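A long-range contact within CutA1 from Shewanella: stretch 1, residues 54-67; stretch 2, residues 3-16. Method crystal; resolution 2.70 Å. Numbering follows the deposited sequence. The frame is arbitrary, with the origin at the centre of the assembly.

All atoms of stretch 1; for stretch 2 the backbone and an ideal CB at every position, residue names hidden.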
ATOM      1  N   SER B  54      -6.435  14.083  11.356  1.00 37.90           N
ATOM      2  CA  SER B  54      -6.358  13.156  12.465  1.00 36.99           C
ATOM      3  C   SER B  54      -5.221  12.144  12.356  1.00 37.22           C
ATOM      4  O   SER B  54      -4.759  11.827  11.255  1.00 36.78           O
ATOM      5  CB  SER B  54      -7.708  12.490  12.757  1.00 37.65           C
ATOM      6  OG  SER B  54      -8.372  12.076  11.584  1.00 35.73           O
ATOM      7  N   HIS B  55      -4.705  11.735  13.517  1.00 36.56           N
ATOM      8  CA  HIS B  55      -3.718  10.679  13.619  1.00 36.13           C
ATOM      9  C   HIS B  55      -4.408   9.320  13.763  1.00 34.34           C
ATOM     10  O   HIS B  55      -5.310   9.148  14.573  1.00 34.79           O
ATOM     11  CB  HIS B  55      -2.767  10.951  14.785  1.00 37.57           C
ATOM     12  CG  HIS B  55      -1.577  11.785  14.411  1.00 47.01           C
ATOM     13  ND1 HIS B  55      -1.460  13.118  14.755  1.00 51.92           N
ATOM     14  CD2 HIS B  55      -0.460  11.481  13.701  1.00 49.96           C
ATOM     15  CE1 HIS B  55      -0.313  13.590  14.293  1.00 53.92           C
ATOM     16  NE2 HIS B  55       0.299  12.624  13.629  1.00 53.73           N
ATOM     17  N   GLU B  56      -4.005   8.373  12.966  1.00 33.07           N
ATOM     18  CA  GLU B  56      -4.809   7.236  12.723  1.00 31.77           C
ATOM     19  C   GLU B  56      -3.937   6.068  12.575  1.00 31.34           C
ATOM     20  O   GLU B  56      -2.798   6.163  12.271  1.00 32.72           O
ATOM     21  CB  GLU B  56      -5.625   7.414  11.472  1.00 31.46           C
ATOM     22  CG  GLU B  56      -6.713   8.357  11.651  1.00 27.35           C
ATOM     23  CD  GLU B  56      -7.735   8.194  10.664  1.00 27.39           C
ATOM     24  OE1 GLU B  56      -8.887   8.326  10.986  1.00 30.41           O
ATOM     25  OE2 GLU B  56      -7.399   7.943   9.552  1.00 26.41           O
ATOM     26  N   VAL B  57      -4.503   4.925  12.790  1.00 20.00           N
ATOM     27  CA  VAL B  57      -3.736   3.737  12.648  1.00 20.00           C
ATOM     28  C   VAL B  57      -4.092   2.916  11.417  1.00 20.00           C
ATOM     29  O   VAL B  57      -5.190   2.472  11.258  1.00 26.86           O
ATOM     30  CB  VAL B  57      -3.787   2.971  13.934  1.00 20.00           C
ATOM     31  CG1 VAL B  57      -4.451   1.716  13.786  1.00 20.00           C
ATOM     32  CG2 VAL B  57      -2.439   2.785  14.504  1.00 20.00           C
ATOM     33  N   PRO B  58      -3.124   2.711  10.547  1.00 24.28           N
ATOM     34  CA  PRO B  58      -3.355   2.121   9.246  1.00 23.47           C
ATOM     35  C   PRO B  58      -3.416   0.605   9.269  1.00 22.93           C
ATOM     36  O   PRO B  58      -2.753   0.021  10.040  1.00 21.36           O
ATOM     37  CB  PRO B  58      -2.161   2.613   8.476  1.00 23.82           C
ATOM     38  CG  PRO B  58      -1.181   2.762   9.411  1.00 23.98           C
ATOM     39  CD  PRO B  58      -1.755   3.190  10.648  1.00 22.67           C
ATOM     40  N   MET B  59      -4.256  -0.006   8.456  1.00 23.71           N
ATOM     41  CA  MET B  59      -4.351  -1.472   8.422  1.00 25.84           C
ATOM     42  C   MET B  59      -4.287  -2.031   6.996  1.00 24.67           C
ATOM     43  O   MET B  59      -4.964  -1.527   6.108  1.00 24.79           O
ATOM     44  CB  MET B  59      -5.641  -1.948   9.089  1.00 26.61           C
ATOM     45  CG  MET B  59      -5.677  -1.785  10.586  1.00 30.72           C
ATOM     46  SD  MET B  59      -7.149  -2.535  11.308  1.00 41.27           S
ATOM     47  CE  MET B  59      -6.507  -4.107  11.809  1.00 37.75           C
ATOM     48  N   GLN B  60      -3.504  -3.088   6.797  1.00 23.15           N
ATOM     49  CA  GLN B  60      -3.620  -3.905   5.594  1.00 24.43           C
ATOM     50  C   GLN B  60      -4.248  -5.263   5.903  1.00 23.00           C
ATOM     51  O   GLN B  60      -3.778  -5.975   6.775  1.00 23.14           O
ATOM     52  CB  GLN B  60      -2.258  -4.137   4.951  1.00 25.13           C
ATOM     53  CG  GLN B  60      -1.528  -2.906   4.428  1.00 27.11           C
ATOM     54  CD  GLN B  60      -0.180  -3.288   3.804  1.00 34.74           C
ATOM     55  OE1 GLN B  60       0.594  -2.418   3.391  1.00 30.92           O
ATOM     56  NE2 GLN B  60       0.110  -4.610   3.756  1.00 31.19           N
ATOM     57  N   ILE B  61      -5.293  -5.624   5.165  1.00 22.31           N
ATOM     58  CA  ILE B  61      -5.934  -6.937   5.320  1.00 21.60           C
ATOM     59  C   ILE B  61      -5.692  -7.815   4.095  1.00 21.38           C
ATOM     60  O   ILE B  61      -5.958  -7.406   2.967  1.00 20.33           O
ATOM     61  CB  ILE B  61      -7.469  -6.832   5.530  1.00 21.26           C
ATOM     62  CG1 ILE B  61      -7.804  -6.017   6.788  1.00 22.25           C
ATOM     63  CG2 ILE B  61      -8.077  -8.217   5.606  1.00 16.99           C
ATOM     64  CD1 ILE B  61      -9.142  -5.275   6.715  1.00 16.70           C
ATOM     65  N   LYS B  62      -5.202  -9.027   4.310  1.00 21.27           N
ATOM     66  CA  LYS B  62      -5.041  -9.925   3.190  1.00 22.90           C
ATOM     67  C   LYS B  62      -6.015 -11.071   3.293  1.00 23.14           C
ATOM     68  O   LYS B  62      -6.114 -11.724   4.337  1.00 23.67           O
ATOM     69  CB  LYS B  62      -3.596 -10.403   3.063  1.00 23.89           C
ATOM     70  CG  LYS B  62      -2.620  -9.270   2.765  1.00 25.69           C
ATOM     71  CD  LYS B  62      -1.349  -9.418   3.570  1.00 35.62           C
ATOM     72  CE  LYS B  62      -1.344  -8.540   4.806  1.00 38.19           C
ATOM     73  NZ  LYS B  62      -0.381  -7.404   4.629  1.00 47.40           N
ATOM     74  N   CYS B  63      -6.770 -11.282   2.218  1.00 22.85           N
ATOM     75  CA  CYS B  63      -7.938 -12.133   2.273  1.00 23.20           C
ATOM     76  C   CYS B  63      -8.363 -12.674   0.919  1.00 23.80           C
ATOM     77  O   CYS B  63      -7.928 -12.195  -0.124  1.00 22.21           O
ATOM     78  CB  CYS B  63      -9.097 -11.359   2.888  1.00 24.95           C
ATOM     79  SG  CYS B  63      -9.819 -10.147   1.793  1.00 27.67           S
ATOM     80  N   MET B  64      -9.266 -13.648   0.959  1.00 26.18           N
ATOM     81  CA  MET B  64      -9.998 -14.111  -0.221  1.00 27.11           C
ATOM     82  C   MET B  64     -11.162 -13.194  -0.591  1.00 27.23           C
ATOM     83  O   MET B  64     -11.966 -12.805   0.246  1.00 26.37           O
ATOM     84  CB  MET B  64     -10.531 -15.512   0.037  1.00 28.26           C
ATOM     85  CG  MET B  64      -9.460 -16.495   0.461  1.00 30.90           C
ATOM     86  SD  MET B  64      -8.347 -16.950  -0.883  1.00 40.34           S
ATOM     87  CE  MET B  64      -9.517 -17.465  -2.148  1.00 31.85           C
ATOM     88  N   THR B  65     -11.262 -12.869  -1.863  1.00 28.04           N
ATOM     89  CA  THR B  65     -12.324 -12.004  -2.326  1.00 28.74           C
ATOM     90  C   THR B  65     -13.644 -12.557  -1.841  1.00 29.08           C
ATOM     91  O   THR B  65     -14.633 -11.856  -1.675  1.00 29.47           O
ATOM     92  CB  THR B  65     -12.304 -11.985  -3.839  1.00 29.57           C
ATOM     93  OG1 THR B  65     -11.071 -11.399  -4.262  1.00 27.92           O
ATOM     94  CG2 THR B  65     -13.500 -11.228  -4.409  1.00 27.97           C
ATOM     95  N   THR B  66     -13.652 -13.854  -1.637  1.00 31.13           N
ATOM     96  CA  THR B  66     -14.881 -14.551  -1.327  1.00 31.75           C
ATOM     97  C   THR B  66     -15.392 -14.191   0.086  1.00 32.03           C
ATOM     98  O   THR B  66     -16.577 -13.983   0.291  1.00 31.88           O
ATOM     99  CB  THR B  66     -14.677 -16.071  -1.556  1.00 31.74           C
ATOM    100  OG1 THR B  66     -15.851 -16.615  -2.132  1.00 32.28           O
ATOM    101  CG2 THR B  66     -14.292 -16.832  -0.292  1.00 27.58           C
ATOM    102  N   ASP B  67     -14.466 -13.985   1.017  1.00 32.40           N
ATOM    103  CA  ASP B  67     -14.812 -13.556   2.357  1.00 31.41           C
ATOM    104  C   ASP B  67     -15.163 -12.079   2.417  1.00 30.39           C
ATOM    105  O   ASP B  67     -15.543 -11.590   3.474  1.00 30.37           O
ATOM    106  CB  ASP B  67     -13.659 -13.805   3.332  1.00 32.14           C
ATOM    107  CG  ASP B  67     -13.139 -15.214   3.289  1.00 34.08           C
ATOM    108  OD1 ASP B  67     -13.932 -16.167   3.434  1.00 35.53           O
ATOM    109  OD2 ASP B  67     -11.905 -15.363   3.213  1.00 41.98           O
ATOM    110  N   UNK B   3     -11.217  -9.596 -11.800  1.00 65.30           N
ATOM    111  CA  UNK B   3     -11.906 -10.338 -10.735  1.00 62.46           C
ATOM    112  C   UNK B   3     -10.989 -11.353 -10.025  1.00 58.70           C
ATOM    113  O   UNK B   3     -11.098 -12.558 -10.248  1.00 58.51           O
ATOM    114  CB  UNK B   3     -13.118 -11.066 -11.319  1.00 62.46           C
ATOM    115  N   UNK B   4     -10.109 -10.862  -9.132  1.00 54.51           N
ATOM    116  CA  UNK B   4      -9.067 -11.651  -8.455  1.00 51.77           C
ATOM    117  C   UNK B   4      -9.577 -12.674  -7.413  1.00 48.85           C
ATOM    118  O   UNK B   4     -10.681 -12.523  -6.896  1.00 46.70           O
ATOM    119  CB  UNK B   4      -8.100 -10.689  -7.761  1.00 51.77           C
ATOM    120  N   UNK B   5      -8.774 -13.705  -7.127  1.00 46.87           N
ATOM    121  CA  UNK B   5      -9.060 -14.666  -6.046  1.00 45.26           C
ATOM    122  C   UNK B   5      -8.995 -13.935  -4.724  1.00 42.54           C
ATOM    123  O   UNK B   5      -9.721 -14.254  -3.778  1.00 42.72           O
ATOM    124  CB  UNK B   5      -8.080 -15.841  -6.061  1.00 45.26           C
ATOM    125  N   UNK B   6      -8.015 -13.043  -4.630  1.00 38.64           N
ATOM    126  CA  UNK B   6      -7.620 -12.484  -3.362  1.00 34.77           C
ATOM    127  C   UNK B   6      -7.500 -10.977  -3.420  1.00 32.60           C
ATOM    128  O   UNK B   6      -7.210 -10.415  -4.485  1.00 32.15           O
ATOM    129  CB  UNK B   6      -6.295 -13.099  -2.907  1.00 34.77           C
ATOM    130  N   UNK B   7      -7.767 -10.327  -2.282  1.00 28.66           N
ATOM    131  CA  UNK B   7      -7.669  -8.880  -2.183  1.00 24.84           C
ATOM    132  C   UNK B   7      -6.624  -8.422  -1.192  1.00 23.09           C
ATOM    133  O   UNK B   7      -6.350  -9.086  -0.208  1.00 21.72           O
ATOM    134  CB  UNK B   7      -9.028  -8.292  -1.796  1.00 24.84           C
ATOM    135  N   UNK B   8      -6.079  -7.240  -1.452  1.00 23.23           N
ATOM    136  CA  UNK B   8      -5.466  -6.413  -0.426  1.00 21.98           C
ATOM    137  C   UNK B   8      -6.389  -5.256  -0.057  1.00 20.28           C
ATOM    138  O   UNK B   8      -6.755  -4.453  -0.899  1.00 19.95           O
ATOM    139  CB  UNK B   8      -4.109  -5.887  -0.899  1.00 21.98           C
ATOM    140  N   UNK B   9      -6.782  -5.204   1.210  1.00 20.64           N
ATOM    141  CA  UNK B   9      -7.676  -4.164   1.720  1.00 19.68           C
ATOM    142  C   UNK B   9      -6.912  -3.157   2.562  1.00 19.22           C
ATOM    143  O   UNK B   9      -6.103  -3.536   3.415  1.00 17.14           O
ATOM    144  CB  UNK B   9      -8.808  -4.783   2.542  1.00 19.68           C
ATOM    145  N   UNK B  10      -7.154  -1.875   2.303  1.00 19.16           N
ATOM    146  CA  UNK B  10      -6.574  -0.814   3.127  1.00 19.65           C
ATOM    147  C   UNK B  10      -7.671  -0.194   3.948  1.00 19.83           C
ATOM    148  O   UNK B  10      -8.756   0.087   3.438  1.00 20.81           O
ATOM    149  CB  UNK B  10      -5.870   0.244   2.274  1.00 19.65           C
ATOM    150  N   UNK B  11      -7.362   0.096   5.199  1.00 20.67           N
ATOM    151  CA  UNK B  11      -8.309   0.775   6.066  1.00 22.30           C
ATOM    152  C   UNK B  11      -7.559   1.423   7.215  1.00 21.65           C
ATOM    153  O   UNK B  11      -6.354   1.392   7.261  1.00 23.58           O
ATOM    154  CB  UNK B  11      -9.371  -0.195   6.587  1.00 22.30           C
ATOM    155  N   UNK B  12      -8.279   1.985   8.159  1.00 23.71           N
ATOM    156  CA  UNK B  12      -7.700   2.966   9.053  1.00 23.85           C
ATOM    157  C   UNK B  12      -8.523   2.932  10.322  1.00 23.43           C
ATOM    158  O   UNK B  12      -9.711   2.702  10.253  1.00 24.62           O
ATOM    159  CB  UNK B  12      -7.670   4.364   8.431  1.00 23.85           C
ATOM    160  N   UNK B  13      -7.885   3.031  11.480  1.00 24.63           N
ATOM    161  CA  UNK B  13      -8.606   3.145  12.740  1.00 25.95           C
ATOM    162  C   UNK B  13      -8.140   4.362  13.506  1.00 26.29           C
ATOM    163  O   UNK B  13      -6.998   4.767  13.353  1.00 27.28           O
ATOM    164  CB  UNK B  13      -8.424   1.884  13.587  1.00 25.95           C
ATOM    165  N   UNK B  14      -9.006   4.928  14.374  1.00 28.07           N
ATOM    166  CA  UNK B  14      -8.675   6.164  15.096  1.00 28.95           C
ATOM    167  C   UNK B  14      -7.556   5.998  16.105  1.00 30.41           C
ATOM    168  O   UNK B  14      -6.902   6.972  16.443  1.00 33.16           O
ATOM    169  CB  UNK B  14      -9.918   6.692  15.815  1.00 28.95           C
ATOM    170  N   UNK B  15      -7.308   4.774  16.550  1.00 31.42           N
ATOM    171  CA  UNK B  15      -6.098   4.485  17.304  1.00 33.00           C
ATOM    172  C   UNK B  15      -5.772   2.998  17.252  1.00 32.33           C
ATOM    173  O   UNK B  15      -6.544   2.216  16.693  1.00 32.95           O
ATOM    174  CB  UNK B  15      -6.249   4.945  18.755  1.00 33.00           C
ATOM    175  N   UNK B  16      -4.670   2.616  17.897  1.00 31.07           N
ATOM    176  CA  UNK B  16      -4.100   1.281  17.750  1.00 31.31           C
ATOM    177  C   UNK B  16      -4.887   0.215  18.499  1.00 31.32           C
ATOM    178  O   UNK B  16      -4.903  -0.939  18.078  1.00 31.24           O
ATOM    179  CB  UNK B  16      -2.650   1.280  18.237  1.00 31.31           C
TER

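The two strands run antiparallel, so position 13 pairs with Val-57 and position 7 with Cys-63, and side chains alternate between two faces of the sheet.

Position 3 has nothing of stretch 1 near its CB, so almost any residue would serve; it is Lys-3, poorly ordered. At position 4 the backbone angles allow proline among many others, and the carbonyl O accepts a hydrogen bond from Thr-65 OG1 (2.9 Å). The residue is Pro-4, which can still supply that carbonyl. Position 5 gives its O to Thr-65 N (2.8 Å), and its CB points sideways, near Met-64 CE; a flexible polar or aliphatic chain would fit. Glu-5 sets its CB 4.4 Å from Met-64 CE.

Position 6 lies beside Met-64, whose sulfur invites a chain with methylene groups. Gln-6 provides one, its CG 3.5 Å from Met-64 SD.

Position 7 is tied in by its N to Cys-63 O (2.9 Å), and its CB lies 4.1 Å from Cys-63 SG. A medium aliphatic chain suits this; Leu-7 packs CB on the sulfur and brings CG within 3.3 Å of Thr-65 OG1.

Position 8 turns to the face of Gln-60 and Lys-62, where aliphatic stems welcome an apolar or long chain. Leu-8 sets CD1 3.6 Å from Lys-62 CG.

At position 9, CB is 3.9 Å from Ile-61 CB, and an extended backbone favours a beta-branched aliphatic such as valine or isoleucine. Ile-9 places CG2 3.8 Å from Ile-61 CD1, while its CD1 reaches Cys-63 SG at 4.1 Å.

Position 10 faces the stem of Gln-60; a large apolar or aromatic chain could cover it. The CE2 of Phe-10 comes 4.0 Å from Gln-60 CG.

Position 11 has its CB on the sheet face that carries Met-59 and Ile-61, so a small branched residue, valine or threonine, is apt. Thr-11 puts CG2 3.6 Å from Met-59 CB; its hydroxyl is bonded elsewhere in the structure.

At position 12, CB is 3.8 Å from Glu-56 OE2, an acceptor that would suit a short donor. Thr-12 answers with a weak hydrogen bond from OG1 to that oxygen (3.4 Å).

Position 13 meets Val-57 CG1 and Met-59 SD, room for a small apolar group. Cys-13 has CB 4.0 Å from Val-57 CG1 and SG 4.1 Å from Met-59 SD.

Position 14 points away, its phi compatible with proline; in Pro-14 the O shares a water with His-55 O. Position 15 also points away; Asp-15 caps a helix just beyond the stretch. At position 16, Ala-16 CB touches Val-57 CG2 at 4.0 Å, where a small residue suits.

Stretch 2 (3-16) KPEQLLIFTTCPDA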
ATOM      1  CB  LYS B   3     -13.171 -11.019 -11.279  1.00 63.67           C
ATOM      2  CG  LYS B   3     -14.117 -11.559 -10.199  1.00 67.38           C
ATOM      3  CD  LYS B   3     -14.959 -10.453  -9.550  1.00 70.73           C
ATOM      4  CE  LYS B   3     -16.314 -10.996  -9.064  1.00 71.41           C
ATOM      5  NZ  LYS B   3     -17.250  -9.912  -8.645  1.00 67.26           N
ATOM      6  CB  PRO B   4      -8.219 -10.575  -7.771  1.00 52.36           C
ATOM      7  CG  PRO B   4      -9.142  -9.406  -7.605  1.00 51.87           C
ATOM      8  CD  PRO B   4     -10.048  -9.433  -8.779  1.00 52.99           C
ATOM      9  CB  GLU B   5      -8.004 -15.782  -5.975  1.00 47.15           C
ATOM     10  CG  GLU B   5      -7.865 -16.675  -7.191  1.00 53.61           C
ATOM     11  CD  GLU B   5      -9.150 -17.393  -7.514  1.00 62.01           C
ATOM     12  OE1 GLU B   5     -10.218 -16.749  -7.425  1.00 63.63           O
ATOM     13  OE2 GLU B   5      -9.094 -18.585  -7.879  1.00 64.38           O
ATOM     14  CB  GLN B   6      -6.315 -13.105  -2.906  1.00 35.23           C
ATOM     15  CG  GLN B   6      -6.443 -14.580  -2.609  1.00 35.32           C
ATOM     16  CD  GLN B   6      -5.218 -15.350  -3.000  1.00 33.97           C
ATOM     17  OE1 GLN B   6      -4.612 -15.088  -4.037  1.00 34.24           O
ATOM     18  NE2 GLN B   6      -4.816 -16.281  -2.151  1.00 35.33           N
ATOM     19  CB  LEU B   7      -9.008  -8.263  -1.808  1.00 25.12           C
ATOM     20  CG  LEU B   7     -10.226  -8.629  -2.647  1.00 24.22           C
ATOM     21  CD1 LEU B   7     -11.491  -8.382  -1.843  1.00 14.35           C
ATOM     22  CD2 LEU B   7     -10.233  -7.872  -3.977  1.00 22.42           C
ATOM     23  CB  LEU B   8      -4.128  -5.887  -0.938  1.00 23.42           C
ATOM     24  CG  LEU B   8      -3.206  -5.140   0.021  1.00 22.80           C
ATOM     25  CD1 LEU B   8      -2.903  -5.999   1.209  1.00 21.67           C
ATOM     26  CD2 LEU B   8      -1.932  -4.687  -0.704  1.00 22.44           C
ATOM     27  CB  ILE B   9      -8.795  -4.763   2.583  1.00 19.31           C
ATOM     28  CG1 ILE B   9      -9.712  -5.619   1.714  1.00 21.15           C
ATOM     29  CG2 ILE B   9      -9.587  -3.648   3.290  1.00 19.14           C
ATOM     30  CD1 ILE B   9     -10.857  -6.268   2.481  1.00 25.70           C
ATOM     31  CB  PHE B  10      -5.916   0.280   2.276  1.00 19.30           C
ATOM     32  CG  PHE B  10      -4.742  -0.186   1.493  1.00 17.85           C
ATOM     33  CD1 PHE B  10      -4.912  -0.757   0.236  1.00 20.57           C
ATOM     34  CD2 PHE B  10      -3.464  -0.065   2.005  1.00 15.69           C
ATOM     35  CE1 PHE B  10      -3.804  -1.220  -0.494  1.00 19.87           C
ATOM     36  CE2 PHE B  10      -2.365  -0.503   1.285  1.00 14.07           C
ATOM     37  CZ  PHE B  10      -2.536  -1.097   0.037  1.00 13.91           C
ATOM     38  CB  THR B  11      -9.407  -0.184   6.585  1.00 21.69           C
ATOM     39  OG1 THR B  11     -10.397   0.569   7.286  1.00 26.34           O
ATOM     40  CG2 THR B  11      -8.834  -1.221   7.512  1.00 20.01           C
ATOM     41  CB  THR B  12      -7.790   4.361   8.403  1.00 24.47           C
ATOM     42  OG1 THR B  12      -6.478   4.919   8.246  1.00 23.11           O
ATOM     43  CG2 THR B  12      -8.681   5.273   9.207  1.00 24.94           C
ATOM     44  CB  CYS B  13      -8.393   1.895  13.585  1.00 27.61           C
ATOM     45  SG  CYS B  13      -9.310   0.456  13.021  1.00 30.63           S
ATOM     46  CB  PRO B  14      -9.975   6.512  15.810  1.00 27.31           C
ATOM     47  CG  PRO B  14     -11.024   5.910  14.964  1.00 26.58           C
ATOM     48  CD  PRO B  14     -10.431   4.597  14.528  1.00 28.06           C
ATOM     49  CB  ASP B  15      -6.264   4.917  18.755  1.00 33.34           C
ATOM     50  CG  ASP B  15      -7.332   4.128  19.458  1.00 36.54           C
ATOM     51  OD1 ASP B  15      -7.125   2.912  19.681  1.00 40.59           O
ATOM     52  OD2 ASP B  15      -8.393   4.716  19.754  1.00 41.43           O
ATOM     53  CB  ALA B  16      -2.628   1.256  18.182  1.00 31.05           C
TER
HETATM   54  O   HOH W   1      -7.154   9.409  16.118  1.00 22.50           O
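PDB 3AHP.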